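Local coordinates for SxtG (Microseira wollei, PDB 6U1R), which probably transfers an amidino group from a guanidine donor to an amine acceptor during saxitoxin biosynthesis, at residues Asp215-Gln229 and Arg251-Ile265. Numbering follows the deposited sequence.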
loop_
_atom_site.group_PDB
_atom_site.type_symbol
_atom_site.label_atom_id
_atom_site.label_comp_id
_atom_site.label_asym_id
_atom_site.label_seq_id
_atom_site.Cartn_x
_atom_site.Cartn_y
_atom_site.Cartn_z
ATOM N N ASP A 215 1.913 8.453 -9.777
ATOM C CA ASP A 215 0.879 7.832 -10.592
ATOM C C ASP A 215 1.545 6.830 -11.528
ATOM O O ASP A 215 2.612 7.105 -12.099
ATOM C CB ASP A 215 0.132 8.864 -11.441
ATOM C CG ASP A 215 -0.910 9.657 -10.661
ATOM O OD1 ASP A 215 -0.850 9.685 -9.417
ATOM O OD2 ASP A 215 -1.785 10.263 -11.313
ATOM N N ALA A 216 0.894 5.688 -11.731
ATOM C CA ALA A 216 1.512 4.659 -12.557
ATOM C C ALA A 216 1.694 5.138 -13.990
ATOM O O ALA A 216 2.635 4.721 -14.677
ATOM C CB ALA A 216 0.661 3.389 -12.506
ATOM N N ALA A 217 0.824 6.023 -14.454
ATOM C CA ALA A 217 0.891 6.465 -15.841
ATOM C C ALA A 217 1.980 7.501 -16.091
ATOM O O ALA A 217 2.127 7.951 -17.239
ATOM C CB ALA A 217 -0.464 7.019 -16.271
ATOM N N ASP A 218 2.766 7.876 -15.074
ATOM C CA ASP A 218 4.004 8.615 -15.321
ATOM C C ASP A 218 5.168 7.697 -15.728
ATOM O O ASP A 218 6.311 8.185 -15.843
ATOM C CB ASP A 218 4.405 9.438 -14.086
ATOM C CG ASP A 218 3.758 10.817 -14.068
ATOM O OD1 ASP A 218 3.697 11.452 -15.147
ATOM O OD2 ASP A 218 3.301 11.244 -12.980
ATOM N N PHE A 219 4.891 6.409 -15.981
ATOM C CA PHE A 219 5.896 5.428 -16.386
ATOM C C PHE A 219 5.421 4.629 -17.597
ATOM O O PHE A 219 4.224 4.358 -17.748
ATOM C CB PHE A 219 6.223 4.466 -15.239
ATOM C CG PHE A 219 6.706 5.159 -14.003
ATOM C CD1 PHE A 219 5.804 5.632 -13.063
ATOM C CD2 PHE A 219 8.055 5.364 -13.791
ATOM C CE1 PHE A 219 6.235 6.281 -11.941
ATOM C CE2 PHE A 219 8.494 6.009 -12.647
ATOM C CZ PHE A 219 7.586 6.477 -11.728
ATOM N N VAL A 220 6.370 4.276 -18.477
ATOM C CA VAL A 220 6.123 3.341 -19.573
ATOM C C VAL A 220 7.191 2.255 -19.525
ATOM O O VAL A 220 8.310 2.483 -19.055
ATOM C CB VAL A 220 6.100 4.032 -20.956
ATOM C CG1 VAL A 220 4.797 4.765 -21.140
ATOM C CG2 VAL A 220 7.287 4.984 -21.114
ATOM N N ARG A 221 6.833 1.055 -20.001
ATOM C CA ARG A 221 7.584 -0.173 -19.711
ATOM C C ARG A 221 8.248 -0.760 -20.953
ATOM O O ARG A 221 7.565 -1.048 -21.946
ATOM C CB ARG A 221 6.642 -1.212 -19.100
ATOM C CG ARG A 221 6.108 -0.813 -17.687
ATOM C CD ARG A 221 4.891 -1.612 -17.240
ATOM N NE ARG A 221 3.878 -1.501 -18.276
ATOM C CZ ARG A 221 3.264 -2.515 -18.867
ATOM N NH1 ARG A 221 3.444 -3.777 -18.462
ATOM N NH2 ARG A 221 2.443 -2.251 -19.873
ATOM N N CYS A 222 9.567 -1.006 -20.860
ATOM C CA CYS A 222 10.365 -1.634 -21.929
ATOM C C CYS A 222 11.184 -2.810 -21.382
ATOM O O CYS A 222 12.411 -2.838 -21.479
ATOM C CB CYS A 222 11.327 -0.647 -22.584
ATOM S SG CYS A 222 10.501 0.723 -23.403
ATOM N N GLY A 223 10.501 -3.801 -20.840
ATOM C CA GLY A 223 11.202 -4.928 -20.228
ATOM C C GLY A 223 11.964 -4.487 -18.999
ATOM O O GLY A 223 11.407 -3.846 -18.097
ATOM N N ARG A 224 13.260 -4.818 -18.953
ATOM C CA ARG A 224 14.083 -4.482 -17.799
ATOM C C ARG A 224 14.302 -2.978 -17.627
ATOM O O ARG A 224 14.741 -2.558 -16.549
ATOM C CB ARG A 224 15.451 -5.165 -17.897
ATOM C CG ARG A 224 15.417 -6.665 -17.684
ATOM C CD ARG A 224 16.793 -7.234 -17.391
ATOM N NE ARG A 224 16.736 -8.688 -17.222
ATOM C CZ ARG A 224 16.526 -9.319 -16.072
ATOM N NH1 ARG A 224 16.353 -8.642 -14.944
ATOM N NH2 ARG A 224 16.496 -10.655 -16.049
ATOM N N ASP A 225 14.001 -2.171 -18.640
ATOM C CA ASP A 225 14.177 -0.726 -18.581
ATOM C C ASP A 225 12.809 -0.062 -18.620
ATOM O O ASP A 225 11.995 -0.356 -19.506
ATOM C CB ASP A 225 15.067 -0.244 -19.729
ATOM C CG ASP A 225 16.446 -0.824 -19.640
ATOM O OD1 ASP A 225 17.226 -0.335 -18.800
ATOM O OD2 ASP A 225 16.733 -1.799 -20.375
ATOM N N ILE A 226 12.563 0.816 -17.641
ATOM C CA ILE A 226 11.316 1.556 -17.479
ATOM C C ILE A 226 11.649 3.049 -17.515
ATOM O O ILE A 226 12.659 3.483 -16.946
ATOM C CB ILE A 226 10.626 1.161 -16.152
ATOM C CG1 ILE A 226 10.177 -0.305 -16.188
ATOM C CG2 ILE A 226 9.425 2.069 -15.844
ATOM C CD1 ILE A 226 9.836 -0.879 -14.833
ATOM N N PHE A 227 10.834 3.828 -18.208
ATOM C CA PHE A 227 11.048 5.269 -18.326
ATOM C C PHE A 227 9.962 6.009 -17.559
ATOM O O PHE A 227 8.781 5.682 -17.692
ATOM C CB PHE A 227 11.063 5.687 -19.791
ATOM C CG PHE A 227 12.188 5.070 -20.551
ATOM C CD1 PHE A 227 13.424 5.693 -20.596
ATOM C CD2 PHE A 227 12.043 3.837 -21.148
ATOM C CE1 PHE A 227 14.479 5.119 -21.257
ATOM C CE2 PHE A 227 13.115 3.254 -21.815
ATOM C CZ PHE A 227 14.330 3.905 -21.858
ATOM N N GLY A 228 10.366 6.996 -16.756
ATOM C CA GLY A 228 9.419 7.797 -16.005
ATOM C C GLY A 228 9.780 9.268 -16.079
ATOM O O GLY A 228 10.799 9.649 -16.663
ATOM N N GLN A 229 8.920 10.085 -15.482
ATOM C CA GLN A 229 9.177 11.511 -15.334
ATOM C C GLN A 229 8.660 11.975 -13.979
ATOM O O GLN A 229 7.702 11.421 -13.445
ATOM C CB GLN A 229 8.485 12.332 -16.438
ATOM C CG GLN A 229 6.963 12.132 -16.431
ATOM C CD GLN A 229 6.200 13.024 -17.393
ATOM O OE1 GLN A 229 6.776 13.633 -18.301
ATOM N NE2 GLN A 229 4.874 13.100 -17.199
ATOM N N ARG A 251 15.570 -1.386 -14.173
ATOM C CA ARG A 251 16.242 -0.099 -14.116
ATOM C C ARG A 251 15.255 0.961 -14.573
ATOM O O ARG A 251 14.660 0.823 -15.647
ATOM C CB ARG A 251 17.475 -0.084 -15.025
ATOM C CG ARG A 251 18.473 -1.203 -14.750
ATOM C CD ARG A 251 19.478 -1.344 -15.894
ATOM N NE ARG A 251 18.903 -1.945 -17.110
ATOM C CZ ARG A 251 19.156 -3.179 -17.561
ATOM N NH1 ARG A 251 19.977 -3.998 -16.908
ATOM N NH2 ARG A 251 18.592 -3.606 -18.691
ATOM N N ILE A 252 15.098 2.019 -13.776
ATOM C CA ILE A 252 14.197 3.125 -14.102
ATOM C C ILE A 252 15.006 4.338 -14.536
ATOM O O ILE A 252 15.890 4.803 -13.801
ATOM C CB ILE A 252 13.300 3.484 -12.908
ATOM C CG1 ILE A 252 12.586 2.224 -12.410
ATOM C CG2 ILE A 252 12.326 4.608 -13.312
ATOM C CD1 ILE A 252 11.512 2.488 -11.388
ATOM N N HIS A 253 14.667 4.871 -15.709
ATOM C CA HIS A 253 15.334 6.017 -16.314
ATOM C C HIS A 253 14.366 7.187 -16.296
ATOM O O HIS A 253 13.204 7.022 -16.663
ATOM C CB HIS A 253 15.735 5.706 -17.751
ATOM C CG HIS A 253 16.533 4.451 -17.883
ATOM N ND1 HIS A 253 17.910 4.433 -17.802
ATOM C CD2 HIS A 253 16.143 3.167 -18.055
ATOM C CE1 HIS A 253 18.334 3.185 -17.937
ATOM N NE2 HIS A 253 17.282 2.398 -18.089
ATOM N N ILE A 254 14.833 8.357 -15.885
ATOM C CA ILE A 254 13.959 9.515 -15.707
ATOM C C ILE A 254 14.237 10.501 -16.833
ATOM O O ILE A 254 15.383 10.925 -17.017
ATOM C CB ILE A 254 14.167 10.156 -14.327
ATOM C CG1 ILE A 254 13.805 9.144 -13.230
ATOM C CG2 ILE A 254 13.341 11.436 -14.179
ATOM C CD1 ILE A 254 12.349 8.559 -13.339
ATOM N N ILE A 255 13.195 10.855 -17.591
ATOM C CA ILE A 255 13.315 11.872 -18.630
ATOM C C ILE A 255 12.898 13.221 -18.057
ATOM O O ILE A 255 12.183 13.301 -17.057
ATOM C CB ILE A 255 12.477 11.550 -19.884
ATOM C CG1 ILE A 255 10.981 11.692 -19.590
ATOM C CG2 ILE A 255 12.805 10.155 -20.416
ATOM C CD1 ILE A 255 10.149 11.939 -20.798
ATOM N N GLU A 256 13.312 14.292 -18.738
ATOM C CA GLU A 256 12.886 15.654 -18.426
ATOM C C GLU A 256 11.803 16.081 -19.411
ATOM O O GLU A 256 12.041 16.088 -20.618
ATOM C CB GLU A 256 14.073 16.614 -18.501
ATOM C CG GLU A 256 15.265 16.196 -17.633
ATOM C CD GLU A 256 14.979 16.293 -16.144
ATOM O OE1 GLU A 256 14.261 17.232 -15.739
ATOM O OE2 GLU A 256 15.473 15.427 -15.378
ATOM N N SER A 257 10.609 16.401 -18.903
ATOM C CA SER A 257 9.553 16.962 -19.742
ATOM C C SER A 257 9.667 18.480 -19.778
ATOM O O SER A 257 9.961 19.115 -18.763
ATOM C CB SER A 257 8.164 16.583 -19.231
ATOM O OG SER A 257 7.153 17.157 -20.054
ATOM N N GLN A 258 9.429 19.048 -20.951
ATOM C CA GLN A 258 9.285 20.487 -21.126
ATOM C C GLN A 258 7.839 20.960 -20.976
ATOM O O GLN A 258 7.574 22.150 -21.165
ATOM C CB GLN A 258 9.822 20.888 -22.504
ATOM C CG GLN A 258 11.327 20.630 -22.666
ATOM C CD GLN A 258 11.806 20.770 -24.111
ATOM O OE1 GLN A 258 11.056 20.532 -25.065
ATOM N NE2 GLN A 258 13.063 21.147 -24.273
ATOM N N CYS A 259 6.898 20.062 -20.664
ATOM C CA CYS A 259 5.497 20.456 -20.500
ATOM C C CYS A 259 5.297 21.030 -19.106
ATOM O O CYS A 259 5.459 20.300 -18.128
ATOM C CB CYS A 259 4.566 19.260 -20.678
ATOM S SG CYS A 259 2.811 19.670 -20.370
ATOM N N PRO A 260 4.949 22.315 -18.962
ATOM C CA PRO A 260 4.776 22.870 -17.609
ATOM C C PRO A 260 3.607 22.275 -16.845
ATOM O O PRO A 260 3.583 22.382 -15.607
ATOM C CB PRO A 260 4.546 24.375 -17.867
ATOM C CG PRO A 260 5.059 24.616 -19.254
ATOM C CD PRO A 260 4.799 23.346 -20.001
ATOM N N GLU A 261 2.642 21.692 -17.556
ATOM C CA GLU A 261 1.433 21.074 -17.022
ATOM C C GLU A 261 1.590 19.562 -16.788
ATOM O O GLU A 261 0.578 18.861 -16.660
ATOM C CB GLU A 261 0.268 21.311 -17.994
ATOM C CG GLU A 261 -0.081 22.790 -18.233
ATOM C CD GLU A 261 0.757 23.459 -19.307
ATOM O OE1 GLU A 261 1.104 22.788 -20.299
ATOM O OE2 GLU A 261 1.041 24.668 -19.177
ATOM N N ALA A 262 2.828 19.060 -16.774
ATOM C CA ALA A 262 3.078 17.629 -16.922
ATOM C C ALA A 262 2.326 16.821 -15.880
ATOM O O ALA A 262 2.407 17.093 -14.678
ATOM C CB ALA A 262 4.576 17.331 -16.825
ATOM N N LEU A 263 1.622 15.786 -16.361
ATOM C CA LEU A 263 0.883 14.863 -15.510
ATOM C C LEU A 263 0.602 13.637 -16.387
ATOM O O LEU A 263 -0.257 13.695 -17.272
ATOM C CB LEU A 263 -0.393 15.506 -14.983
ATOM C CG LEU A 263 -1.373 14.773 -14.057
ATOM C CD1 LEU A 263 -0.827 13.581 -13.359
ATOM C CD2 LEU A 263 -1.877 15.764 -13.008
ATOM N N HIS A 264 1.391 12.584 -16.181
ATOM C CA HIS A 264 1.403 11.341 -16.952
ATOM C C HIS A 264 2.277 11.485 -18.190
ATOM O O HIS A 264 2.388 12.571 -18.769
ATOM C CB HIS A 264 -0.019 10.872 -17.306
ATOM C CG HIS A 264 -0.887 10.715 -16.098
ATOM N ND1 HIS A 264 -2.252 10.903 -16.121
ATOM C CD2 HIS A 264 -0.565 10.427 -14.813
ATOM C CE1 HIS A 264 -2.733 10.748 -14.898
ATOM N NE2 HIS A 264 -1.734 10.437 -14.091
ATOM N N ILE A 265 2.962 10.396 -18.541
ATOM C CA ILE A 265 3.989 10.406 -19.584
ATOM C C ILE A 265 3.471 9.889 -20.931
ATOM O O ILE A 265 4.197 9.980 -21.944
ATOM C CB ILE A 265 5.216 9.592 -19.104
ATOM C CG1 ILE A 265 6.522 10.044 -19.792
ATOM C CG2 ILE A 265 4.986 8.062 -19.249
ATOM C CD1 ILE A 265 7.800 9.396 -19.175
HETATM O O HOH W 1 5.317 15.310 -20.006
#
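D225-G228 pair with R251-I254 as parallel strands whose axes cross at -35°, in a β-α-β unit whose crossover is helix 236-245; the ladder runs from R251 N on R224 O to I255 N on G228 O. At its start, R251 meets the D225 carboxylate side-on, NE to OD1 (2.9 Å) and NH2 to OD2 (3.1 Å), both on the syn side but well out of the carboxylate plane, after a bend at chi3 (-73°). H253 NE2 reaches the same OD1 from the anti side and the other face of the carboxylate, also tilted, 2.8 Å away, so two donors grip one oxygen.

Beyond the ladder, the loop carries H264 back to D215. H264 NE2 donates to the anti lone pair of D215 OD2 (2.8 Å, 167°), with OD2 close to the imidazole plane. A217 CB lies over one face in a CH-π contact (4.0 Å from the centroid), L263 CD1 over the opposite face, both offset toward the rim, and I265 N binds A217 O (2.9 Å), fixing the adjacent backbone. Q229 NE2 donates to D218 OD1 (2.9 Å), whose OD2 is held by S231 and T234.

D215 and H264 are predicted active-site residues, the H264 side chain about 5 Å from that of C368, the predicted amidino-cysteine; the straight bond and flanked faces restrict imidazole rotation, consistent with an oriented catalytic histidine.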